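Local coordinates for protein probable tagatose 6-phosphate kinase (Sinorhizobium meliloti, PDB 3TXV) that may act as a tagatose-6-phosphate kinase, and is related to the GatZ/KbaZ-like subunit of tagatose-1,6-bisphosphate aldolase, at residues G97-P100 / W101-L104; H103-A106 / D107-M110. One frame throughout, in Å; residues are numbered along the deposited sequence.

Contact 1 of 2, residues G97-P100 / W101-L104; sequences GPNP and WKHL
Pro100 and Trp101 make the aromatic part of this local contact. Pro100 CB lies over the middle of the indole's six-membered ring, 4.0 Å from its centroid and only 12° off the ring normal, which makes it a CH-pi contact. Pro100 CD adds an apolar touch to Trp101 CE3 at 3.8 Å. The indole folds back over the proline because Trp101 CG stands anti to its own carbonyl carbon and beside the backbone N (chi1 -63°). Gly97 O comes up at the ring edge, near its plane, 4.1 Å from Trp101 CZ3. The backbone angles of Gly97 would jam a CB against the preceding carbonyl O, so only a glycine fits comfortably there.

Two backbone hydrogen bonds, each reaching back three residues, wind the chain here. Trp101 N donates to Pro98 O over 2.8 Å. The bond from Lys102 N to Asn99 O is longer, at 3.3 Å, and probably the weaker of the two. A third bond, Leu104 N to Trp101 O at 3.0 Å, closes a type I beta turn.

Polar side chains contribute less. Asn99 and Lys102 run side by side in the same direction, the aliphatic part of the lysine lying along Asn99 O, but Asn99 OD1 and Lys102 NZ stay 3.9 Å apart, too far for a bond. On its other branch, Asn99 ND2 makes a weak hydrogen bond to Asn55 OD1. Elsewhere Trp101 rests on Gln59, Asp60 and Lys112, and the backbone of Lys102 bonds to Ala137.

After strand 89-96 the chain thus makes a short 3-10 turn that runs into the type I turn Trp101-Leu104. It rests on backbone N-H to carbonyl bonds and an apolar proline-indole contact, with no charge pairing across it.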
ATOM      1  N   GLY A  97       8.903 -12.488   4.407  1.00 36.94           N
ATOM      2  CA  GLY A  97      10.182 -13.165   4.220  1.00 36.98           C
ATOM      3  C   GLY A  97      11.275 -12.563   5.071  1.00 37.36           C
ATOM      4  O   GLY A  97      10.985 -11.900   6.060  1.00 37.73           O
ATOM      5  N   PRO A  98      12.549 -12.781   4.689  1.00 37.83           N
ATOM      6  CA  PRO A  98      13.733 -12.347   5.458  1.00 37.83           C
ATOM      7  C   PRO A  98      14.021 -10.847   5.452  1.00 38.78           C
ATOM      8  O   PRO A  98      14.877 -10.386   6.219  1.00 39.52           O
ATOM      9  CB  PRO A  98      14.896 -13.062   4.771  1.00 37.46           C
ATOM     10  CG  PRO A  98      14.325 -13.987   3.770  1.00 37.52           C
ATOM     11  CD  PRO A  98      12.911 -13.566   3.495  1.00 37.60           C
ATOM     12  N   ASN A  99      13.339 -10.078   4.610  1.00 39.61           N
ATOM     13  CA  ASN A  99      13.667  -8.650   4.455  1.00 40.06           C
ATOM     14  C   ASN A  99      13.940  -7.837   5.729  1.00 40.41           C
ATOM     15  O   ASN A  99      14.919  -7.112   5.780  1.00 40.86           O
ATOM     16  CB  ASN A  99      12.616  -7.945   3.609  1.00 40.48           C
ATOM     17  CG  ASN A  99      13.019  -6.544   3.245  1.00 40.73           C
ATOM     18  OD1 ASN A  99      13.746  -6.332   2.275  1.00 42.38           O
ATOM     19  ND2 ASN A  99      12.551  -5.570   4.020  1.00 39.90           N
ATOM     20  N   PRO A 100      13.081  -7.931   6.760  1.00 41.14           N
ATOM     21  CA  PRO A 100      13.348  -7.025   7.888  1.00 41.66           C
ATOM     22  C   PRO A 100      14.550  -7.438   8.727  1.00 42.63           C
ATOM     23  O   PRO A 100      14.872  -6.769   9.726  1.00 43.25           O
ATOM     24  CB  PRO A 100      12.079  -7.122   8.731  1.00 41.14           C
ATOM     25  CG  PRO A 100      11.064  -7.666   7.815  1.00 40.74           C
ATOM     26  CD  PRO A 100      11.797  -8.620   6.936  1.00 40.92           C
ATOM     27  N   TRP A 101      15.208  -8.520   8.324  1.00 43.09           N
ATOM     28  CA  TRP A 101      16.299  -9.069   9.108  1.00 43.61           C
ATOM     29  C   TRP A 101      17.390  -9.479   8.184  1.00 44.87           C
ATOM     30  O   TRP A 101      18.199 -10.344   8.528  1.00 45.30           O
ATOM     31  CB  TRP A 101      15.840 -10.289   9.893  1.00 42.86           C
ATOM     32  CG  TRP A 101      14.782  -9.982  10.881  1.00 40.62           C
ATOM     33  CD1 TRP A 101      14.934  -9.342  12.063  1.00 40.31           C
ATOM     34  CD2 TRP A 101      13.397 -10.309  10.771  1.00 37.86           C
ATOM     35  NE1 TRP A 101      13.721  -9.247  12.715  1.00 39.76           N
ATOM     36  CE2 TRP A 101      12.762  -9.833  11.935  1.00 37.41           C
ATOM     37  CE3 TRP A 101      12.627 -10.949   9.795  1.00 36.32           C
ATOM     38  CZ2 TRP A 101      11.392  -9.968  12.149  1.00 35.12           C
ATOM     39  CZ3 TRP A 101      11.265 -11.103  10.024  1.00 33.87           C
ATOM     40  CH2 TRP A 101      10.666 -10.610  11.192  1.00 32.35           C
ATOM     41  N   LYS A 102      17.422  -8.848   7.014  1.00 45.70           N
ATOM     42  CA  LYS A 102      18.336  -9.250   5.968  1.00 46.52           C
ATOM     43  C   LYS A 102      19.806  -8.892   6.248  1.00 47.09           C
ATOM     44  O   LYS A 102      20.737  -9.432   5.634  1.00 46.96           O
ATOM     45  CB  LYS A 102      17.850  -8.725   4.633  1.00 46.49           C
ATOM     46  CG  LYS A 102      18.040  -7.253   4.403  1.00 48.02           C
ATOM     47  CD  LYS A 102      17.565  -6.922   2.987  1.00 50.23           C
ATOM     48  CE  LYS A 102      18.341  -5.785   2.369  1.00 50.09           C
ATOM     49  NZ  LYS A 102      17.335  -4.883   1.767  1.00 49.98           N
ATOM     50  N   HIS A 103      20.021  -8.006   7.208  1.00 47.85           N
ATOM     51  CA  HIS A 103      21.387  -7.746   7.662  1.00 48.88           C
ATOM     52  C   HIS A 103      21.967  -8.947   8.406  1.00 48.51           C
ATOM     53  O   HIS A 103      23.191  -9.077   8.507  1.00 48.58           O
ATOM     54  CB  HIS A 103      21.422  -6.520   8.552  1.00 49.07           C
ATOM     55  CG  HIS A 103      20.406  -6.562   9.638  1.00 51.33           C
ATOM     56  ND1 HIS A 103      20.730  -6.839  10.945  1.00 54.08           N
ATOM     57  CD2 HIS A 103      19.061  -6.401   9.606  1.00 54.06           C
ATOM     58  CE1 HIS A 103      19.632  -6.816  11.685  1.00 55.40           C
ATOM     59  NE2 HIS A 103      18.605  -6.558  10.896  1.00 56.09           N
ATOM     60  N   LEU A 104      21.088  -9.819   8.916  1.00 48.31           N
ATOM     61  CA  LEU A 104      21.526 -11.043   9.637  1.00 47.78           C
ATOM     62  C   LEU A 104      21.913 -12.213   8.730  1.00 47.46           C
ATOM     63  O   LEU A 104      21.634 -12.187   7.521  1.00 47.38           O
ATOM     64  CB  LEU A 104      20.496 -11.473  10.680  1.00 47.42           C
ATOM     65  CG  LEU A 104      20.265 -10.424  11.762  1.00 47.72           C
ATOM     66  CD1 LEU A 104      19.049 -10.769  12.666  1.00 47.25           C
ATOM     67  CD2 LEU A 104      21.562 -10.184  12.567  1.00 46.33           C
TER

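Contact 2 of 2, residues H103-A106 / D107-M110; sequences HLPA and DEAM
One face of the Glu108 carboxylate is covered by Leu104. Leu104 CD1 sits over the carboxylate carbon, 3.7 Å from Glu108 CD and 3.5 Å from Glu108 OE2, while Leu104 CB and CD2 lie on that same side near Glu108 OE1. Pro105 approaches obliquely, its CD 3.7 Å from Glu108 OE1. These are contacts of van der Waals kind between alkyl groups and an acid. The carboxylate reaches the leucine because the glutamate chain is extended, with CG anti to the backbone N (chi1 -180°), and runs back from the helix toward the preceding loop. Replacing Leu104 by an alanine would probably open a gap beside this carboxylate and let the Glu108 side chain turn more freely.

Backbone bonds join the two segments more firmly. Pro105 O accepts two N-H groups, from Ala109 N at 2.9 Å with a nearly straight approach (166°) and from Glu108 N, also at 2.9 Å but more bent (131°). One residue on, Met110 N bonds to Ala106 O at 2.8 Å. Ala109 CB packs 3.6 Å from Pro105 O, so a methyl flanks the doubly used carbonyl. The selenomethionine Met110 turns off to Arg151 and Leu155 of helix 145-161, while Ala106 and Ala109 touch Cys136.

Pro105 occupies the N-cap of helix 106-121, yet its ring offers no acceptor to the first N-H groups and the capping box is absent. The acids Asp107 and Glu108 lie in the first turn, where negative charge probably suits the helix dipole. This is the start of the helix that follows the third strand of a parallel eight-stranded beta/alpha (TIM) barrel.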
ATOM      1  N   HIS A 103      20.021  -8.006   7.208  1.00 47.85           N
ATOM      2  CA  HIS A 103      21.387  -7.746   7.662  1.00 48.88           C
ATOM      3  C   HIS A 103      21.967  -8.947   8.406  1.00 48.51           C
ATOM      4  O   HIS A 103      23.191  -9.077   8.507  1.00 48.58           O
ATOM      5  CB  HIS A 103      21.422  -6.520   8.552  1.00 49.07           C
ATOM      6  CG  HIS A 103      20.406  -6.562   9.638  1.00 51.33           C
ATOM      7  ND1 HIS A 103      20.730  -6.839  10.945  1.00 54.08           N
ATOM      8  CD2 HIS A 103      19.061  -6.401   9.606  1.00 54.06           C
ATOM      9  CE1 HIS A 103      19.632  -6.816  11.685  1.00 55.40           C
ATOM     10  NE2 HIS A 103      18.605  -6.558  10.896  1.00 56.09           N
ATOM     11  N   LEU A 104      21.088  -9.819   8.916  1.00 48.31           N
ATOM     12  CA  LEU A 104      21.526 -11.043   9.637  1.00 47.78           C
ATOM     13  C   LEU A 104      21.913 -12.213   8.730  1.00 47.46           C
ATOM     14  O   LEU A 104      21.634 -12.187   7.521  1.00 47.38           O
ATOM     15  CB  LEU A 104      20.496 -11.473  10.680  1.00 47.42           C
ATOM     16  CG  LEU A 104      20.265 -10.424  11.762  1.00 47.72           C
ATOM     17  CD1 LEU A 104      19.049 -10.769  12.666  1.00 47.25           C
ATOM     18  CD2 LEU A 104      21.562 -10.184  12.567  1.00 46.33           C
ATOM     19  N   PRO A 105      22.618 -13.217   9.293  1.00 47.66           N
ATOM     20  CA  PRO A 105      22.919 -14.418   8.494  1.00 47.63           C
ATOM     21  C   PRO A 105      21.644 -15.227   8.214  1.00 47.30           C
ATOM     22  O   PRO A 105      20.737 -15.270   9.059  1.00 47.29           O
ATOM     23  CB  PRO A 105      23.901 -15.207   9.378  1.00 47.56           C
ATOM     24  CG  PRO A 105      24.477 -14.193  10.317  1.00 47.16           C
ATOM     25  CD  PRO A 105      23.366 -13.217  10.570  1.00 47.96           C
ATOM     26  N   ALA A 106      21.614 -15.851   7.039  1.00 46.43           N
ATOM     27  CA  ALA A 106      20.445 -16.475   6.446  1.00 45.70           C
ATOM     28  C   ALA A 106      19.677 -17.437   7.344  1.00 45.67           C
ATOM     29  O   ALA A 106      18.454 -17.383   7.386  1.00 46.09           O
ATOM     30  CB  ALA A 106      20.845 -17.184   5.167  1.00 45.72           C
ATOM     31  N   ASP A 107      20.348 -18.334   8.049  1.00 44.90           N
ATOM     32  CA  ASP A 107      19.572 -19.267   8.826  1.00 44.69           C
ATOM     33  C   ASP A 107      18.768 -18.555   9.918  1.00 44.91           C
ATOM     34  O   ASP A 107      17.667 -18.997  10.268  1.00 46.08           O
ATOM     35  CB  ASP A 107      20.391 -20.439   9.374  1.00 44.50           C
ATOM     36  CG  ASP A 107      19.506 -21.518  10.033  1.00 44.34           C
ATOM     37  OD1 ASP A 107      19.528 -21.583  11.281  1.00 45.50           O
ATOM     38  OD2 ASP A 107      18.768 -22.264   9.332  1.00 41.30           O
ATOM     39  N   GLU A 108      19.296 -17.450  10.426  1.00 44.48           N
ATOM     40  CA  GLU A 108      18.648 -16.679  11.481  1.00 44.08           C
ATOM     41  C   GLU A 108      17.592 -15.779  10.849  1.00 44.09           C
ATOM     42  O   GLU A 108      16.476 -15.644  11.367  1.00 44.32           O
ATOM     43  CB  GLU A 108      19.687 -15.846  12.242  1.00 44.13           C
ATOM     44  CG  GLU A 108      19.124 -14.999  13.379  1.00 44.89           C
ATOM     45  CD  GLU A 108      20.155 -14.029  13.989  1.00 46.32           C
ATOM     46  OE1 GLU A 108      21.331 -14.025  13.521  1.00 46.44           O
ATOM     47  OE2 GLU A 108      19.774 -13.277  14.932  1.00 43.82           O
ATOM     48  N   ALA A 109      17.943 -15.172   9.714  1.00 43.81           N
ATOM     49  CA  ALA A 109      17.019 -14.330   8.966  1.00 43.10           C
ATOM     50  C   ALA A 109      15.757 -15.118   8.611  1.00 42.81           C
ATOM     51  O   ALA A 109      14.646 -14.665   8.877  1.00 42.56           O
ATOM     52  CB  ALA A 109      17.697 -13.769   7.716  1.00 42.98           C
HETATM   53  N   MSE A 110      15.944 -16.308   8.039  1.00 42.55           N
HETATM   54  CA  MSE A 110      14.833 -17.197   7.732  1.00 42.49           C
HETATM   55  C   MSE A 110      14.104 -17.704   8.970  1.00 42.23           C
HETATM   56  O   MSE A 110      12.934 -18.029   8.868  1.00 42.57           O
HETATM   57  CB  MSE A 110      15.279 -18.382   6.879  1.00 42.28           C
HETATM   58  CG  MSE A 110      15.422 -18.076   5.424  1.00 42.65           C
HETATM   59 SE   MSE A 110      13.783 -17.465   4.559  0.80 44.07          SE
HETATM   60  CE  MSE A 110      12.877 -19.182   4.379  1.00 40.28           C
TER

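Overall arrangement
Contacts 1 and 2 follow one another along the connection from strand 89-96 to helix 106-121, sharing His103 and Leu104, with centres about 6 Å apart. The loop of contact 1 folds back on the helix start of contact 2: Pro98 CG meets the SE atom of selenomethionine Met110 at 3.6 Å, and Trp101 O lies 3.6 Å from Ala109 CB. Contact 1 is the more inward, its centre about 20 Å from the centre of the chain against about 26 Å for contact 2. The Asn99 side chain comes close to, but does not contact, His95, Glu178 and His265, whose donor atoms face a common point and could form a metal site, though this is unconfirmed.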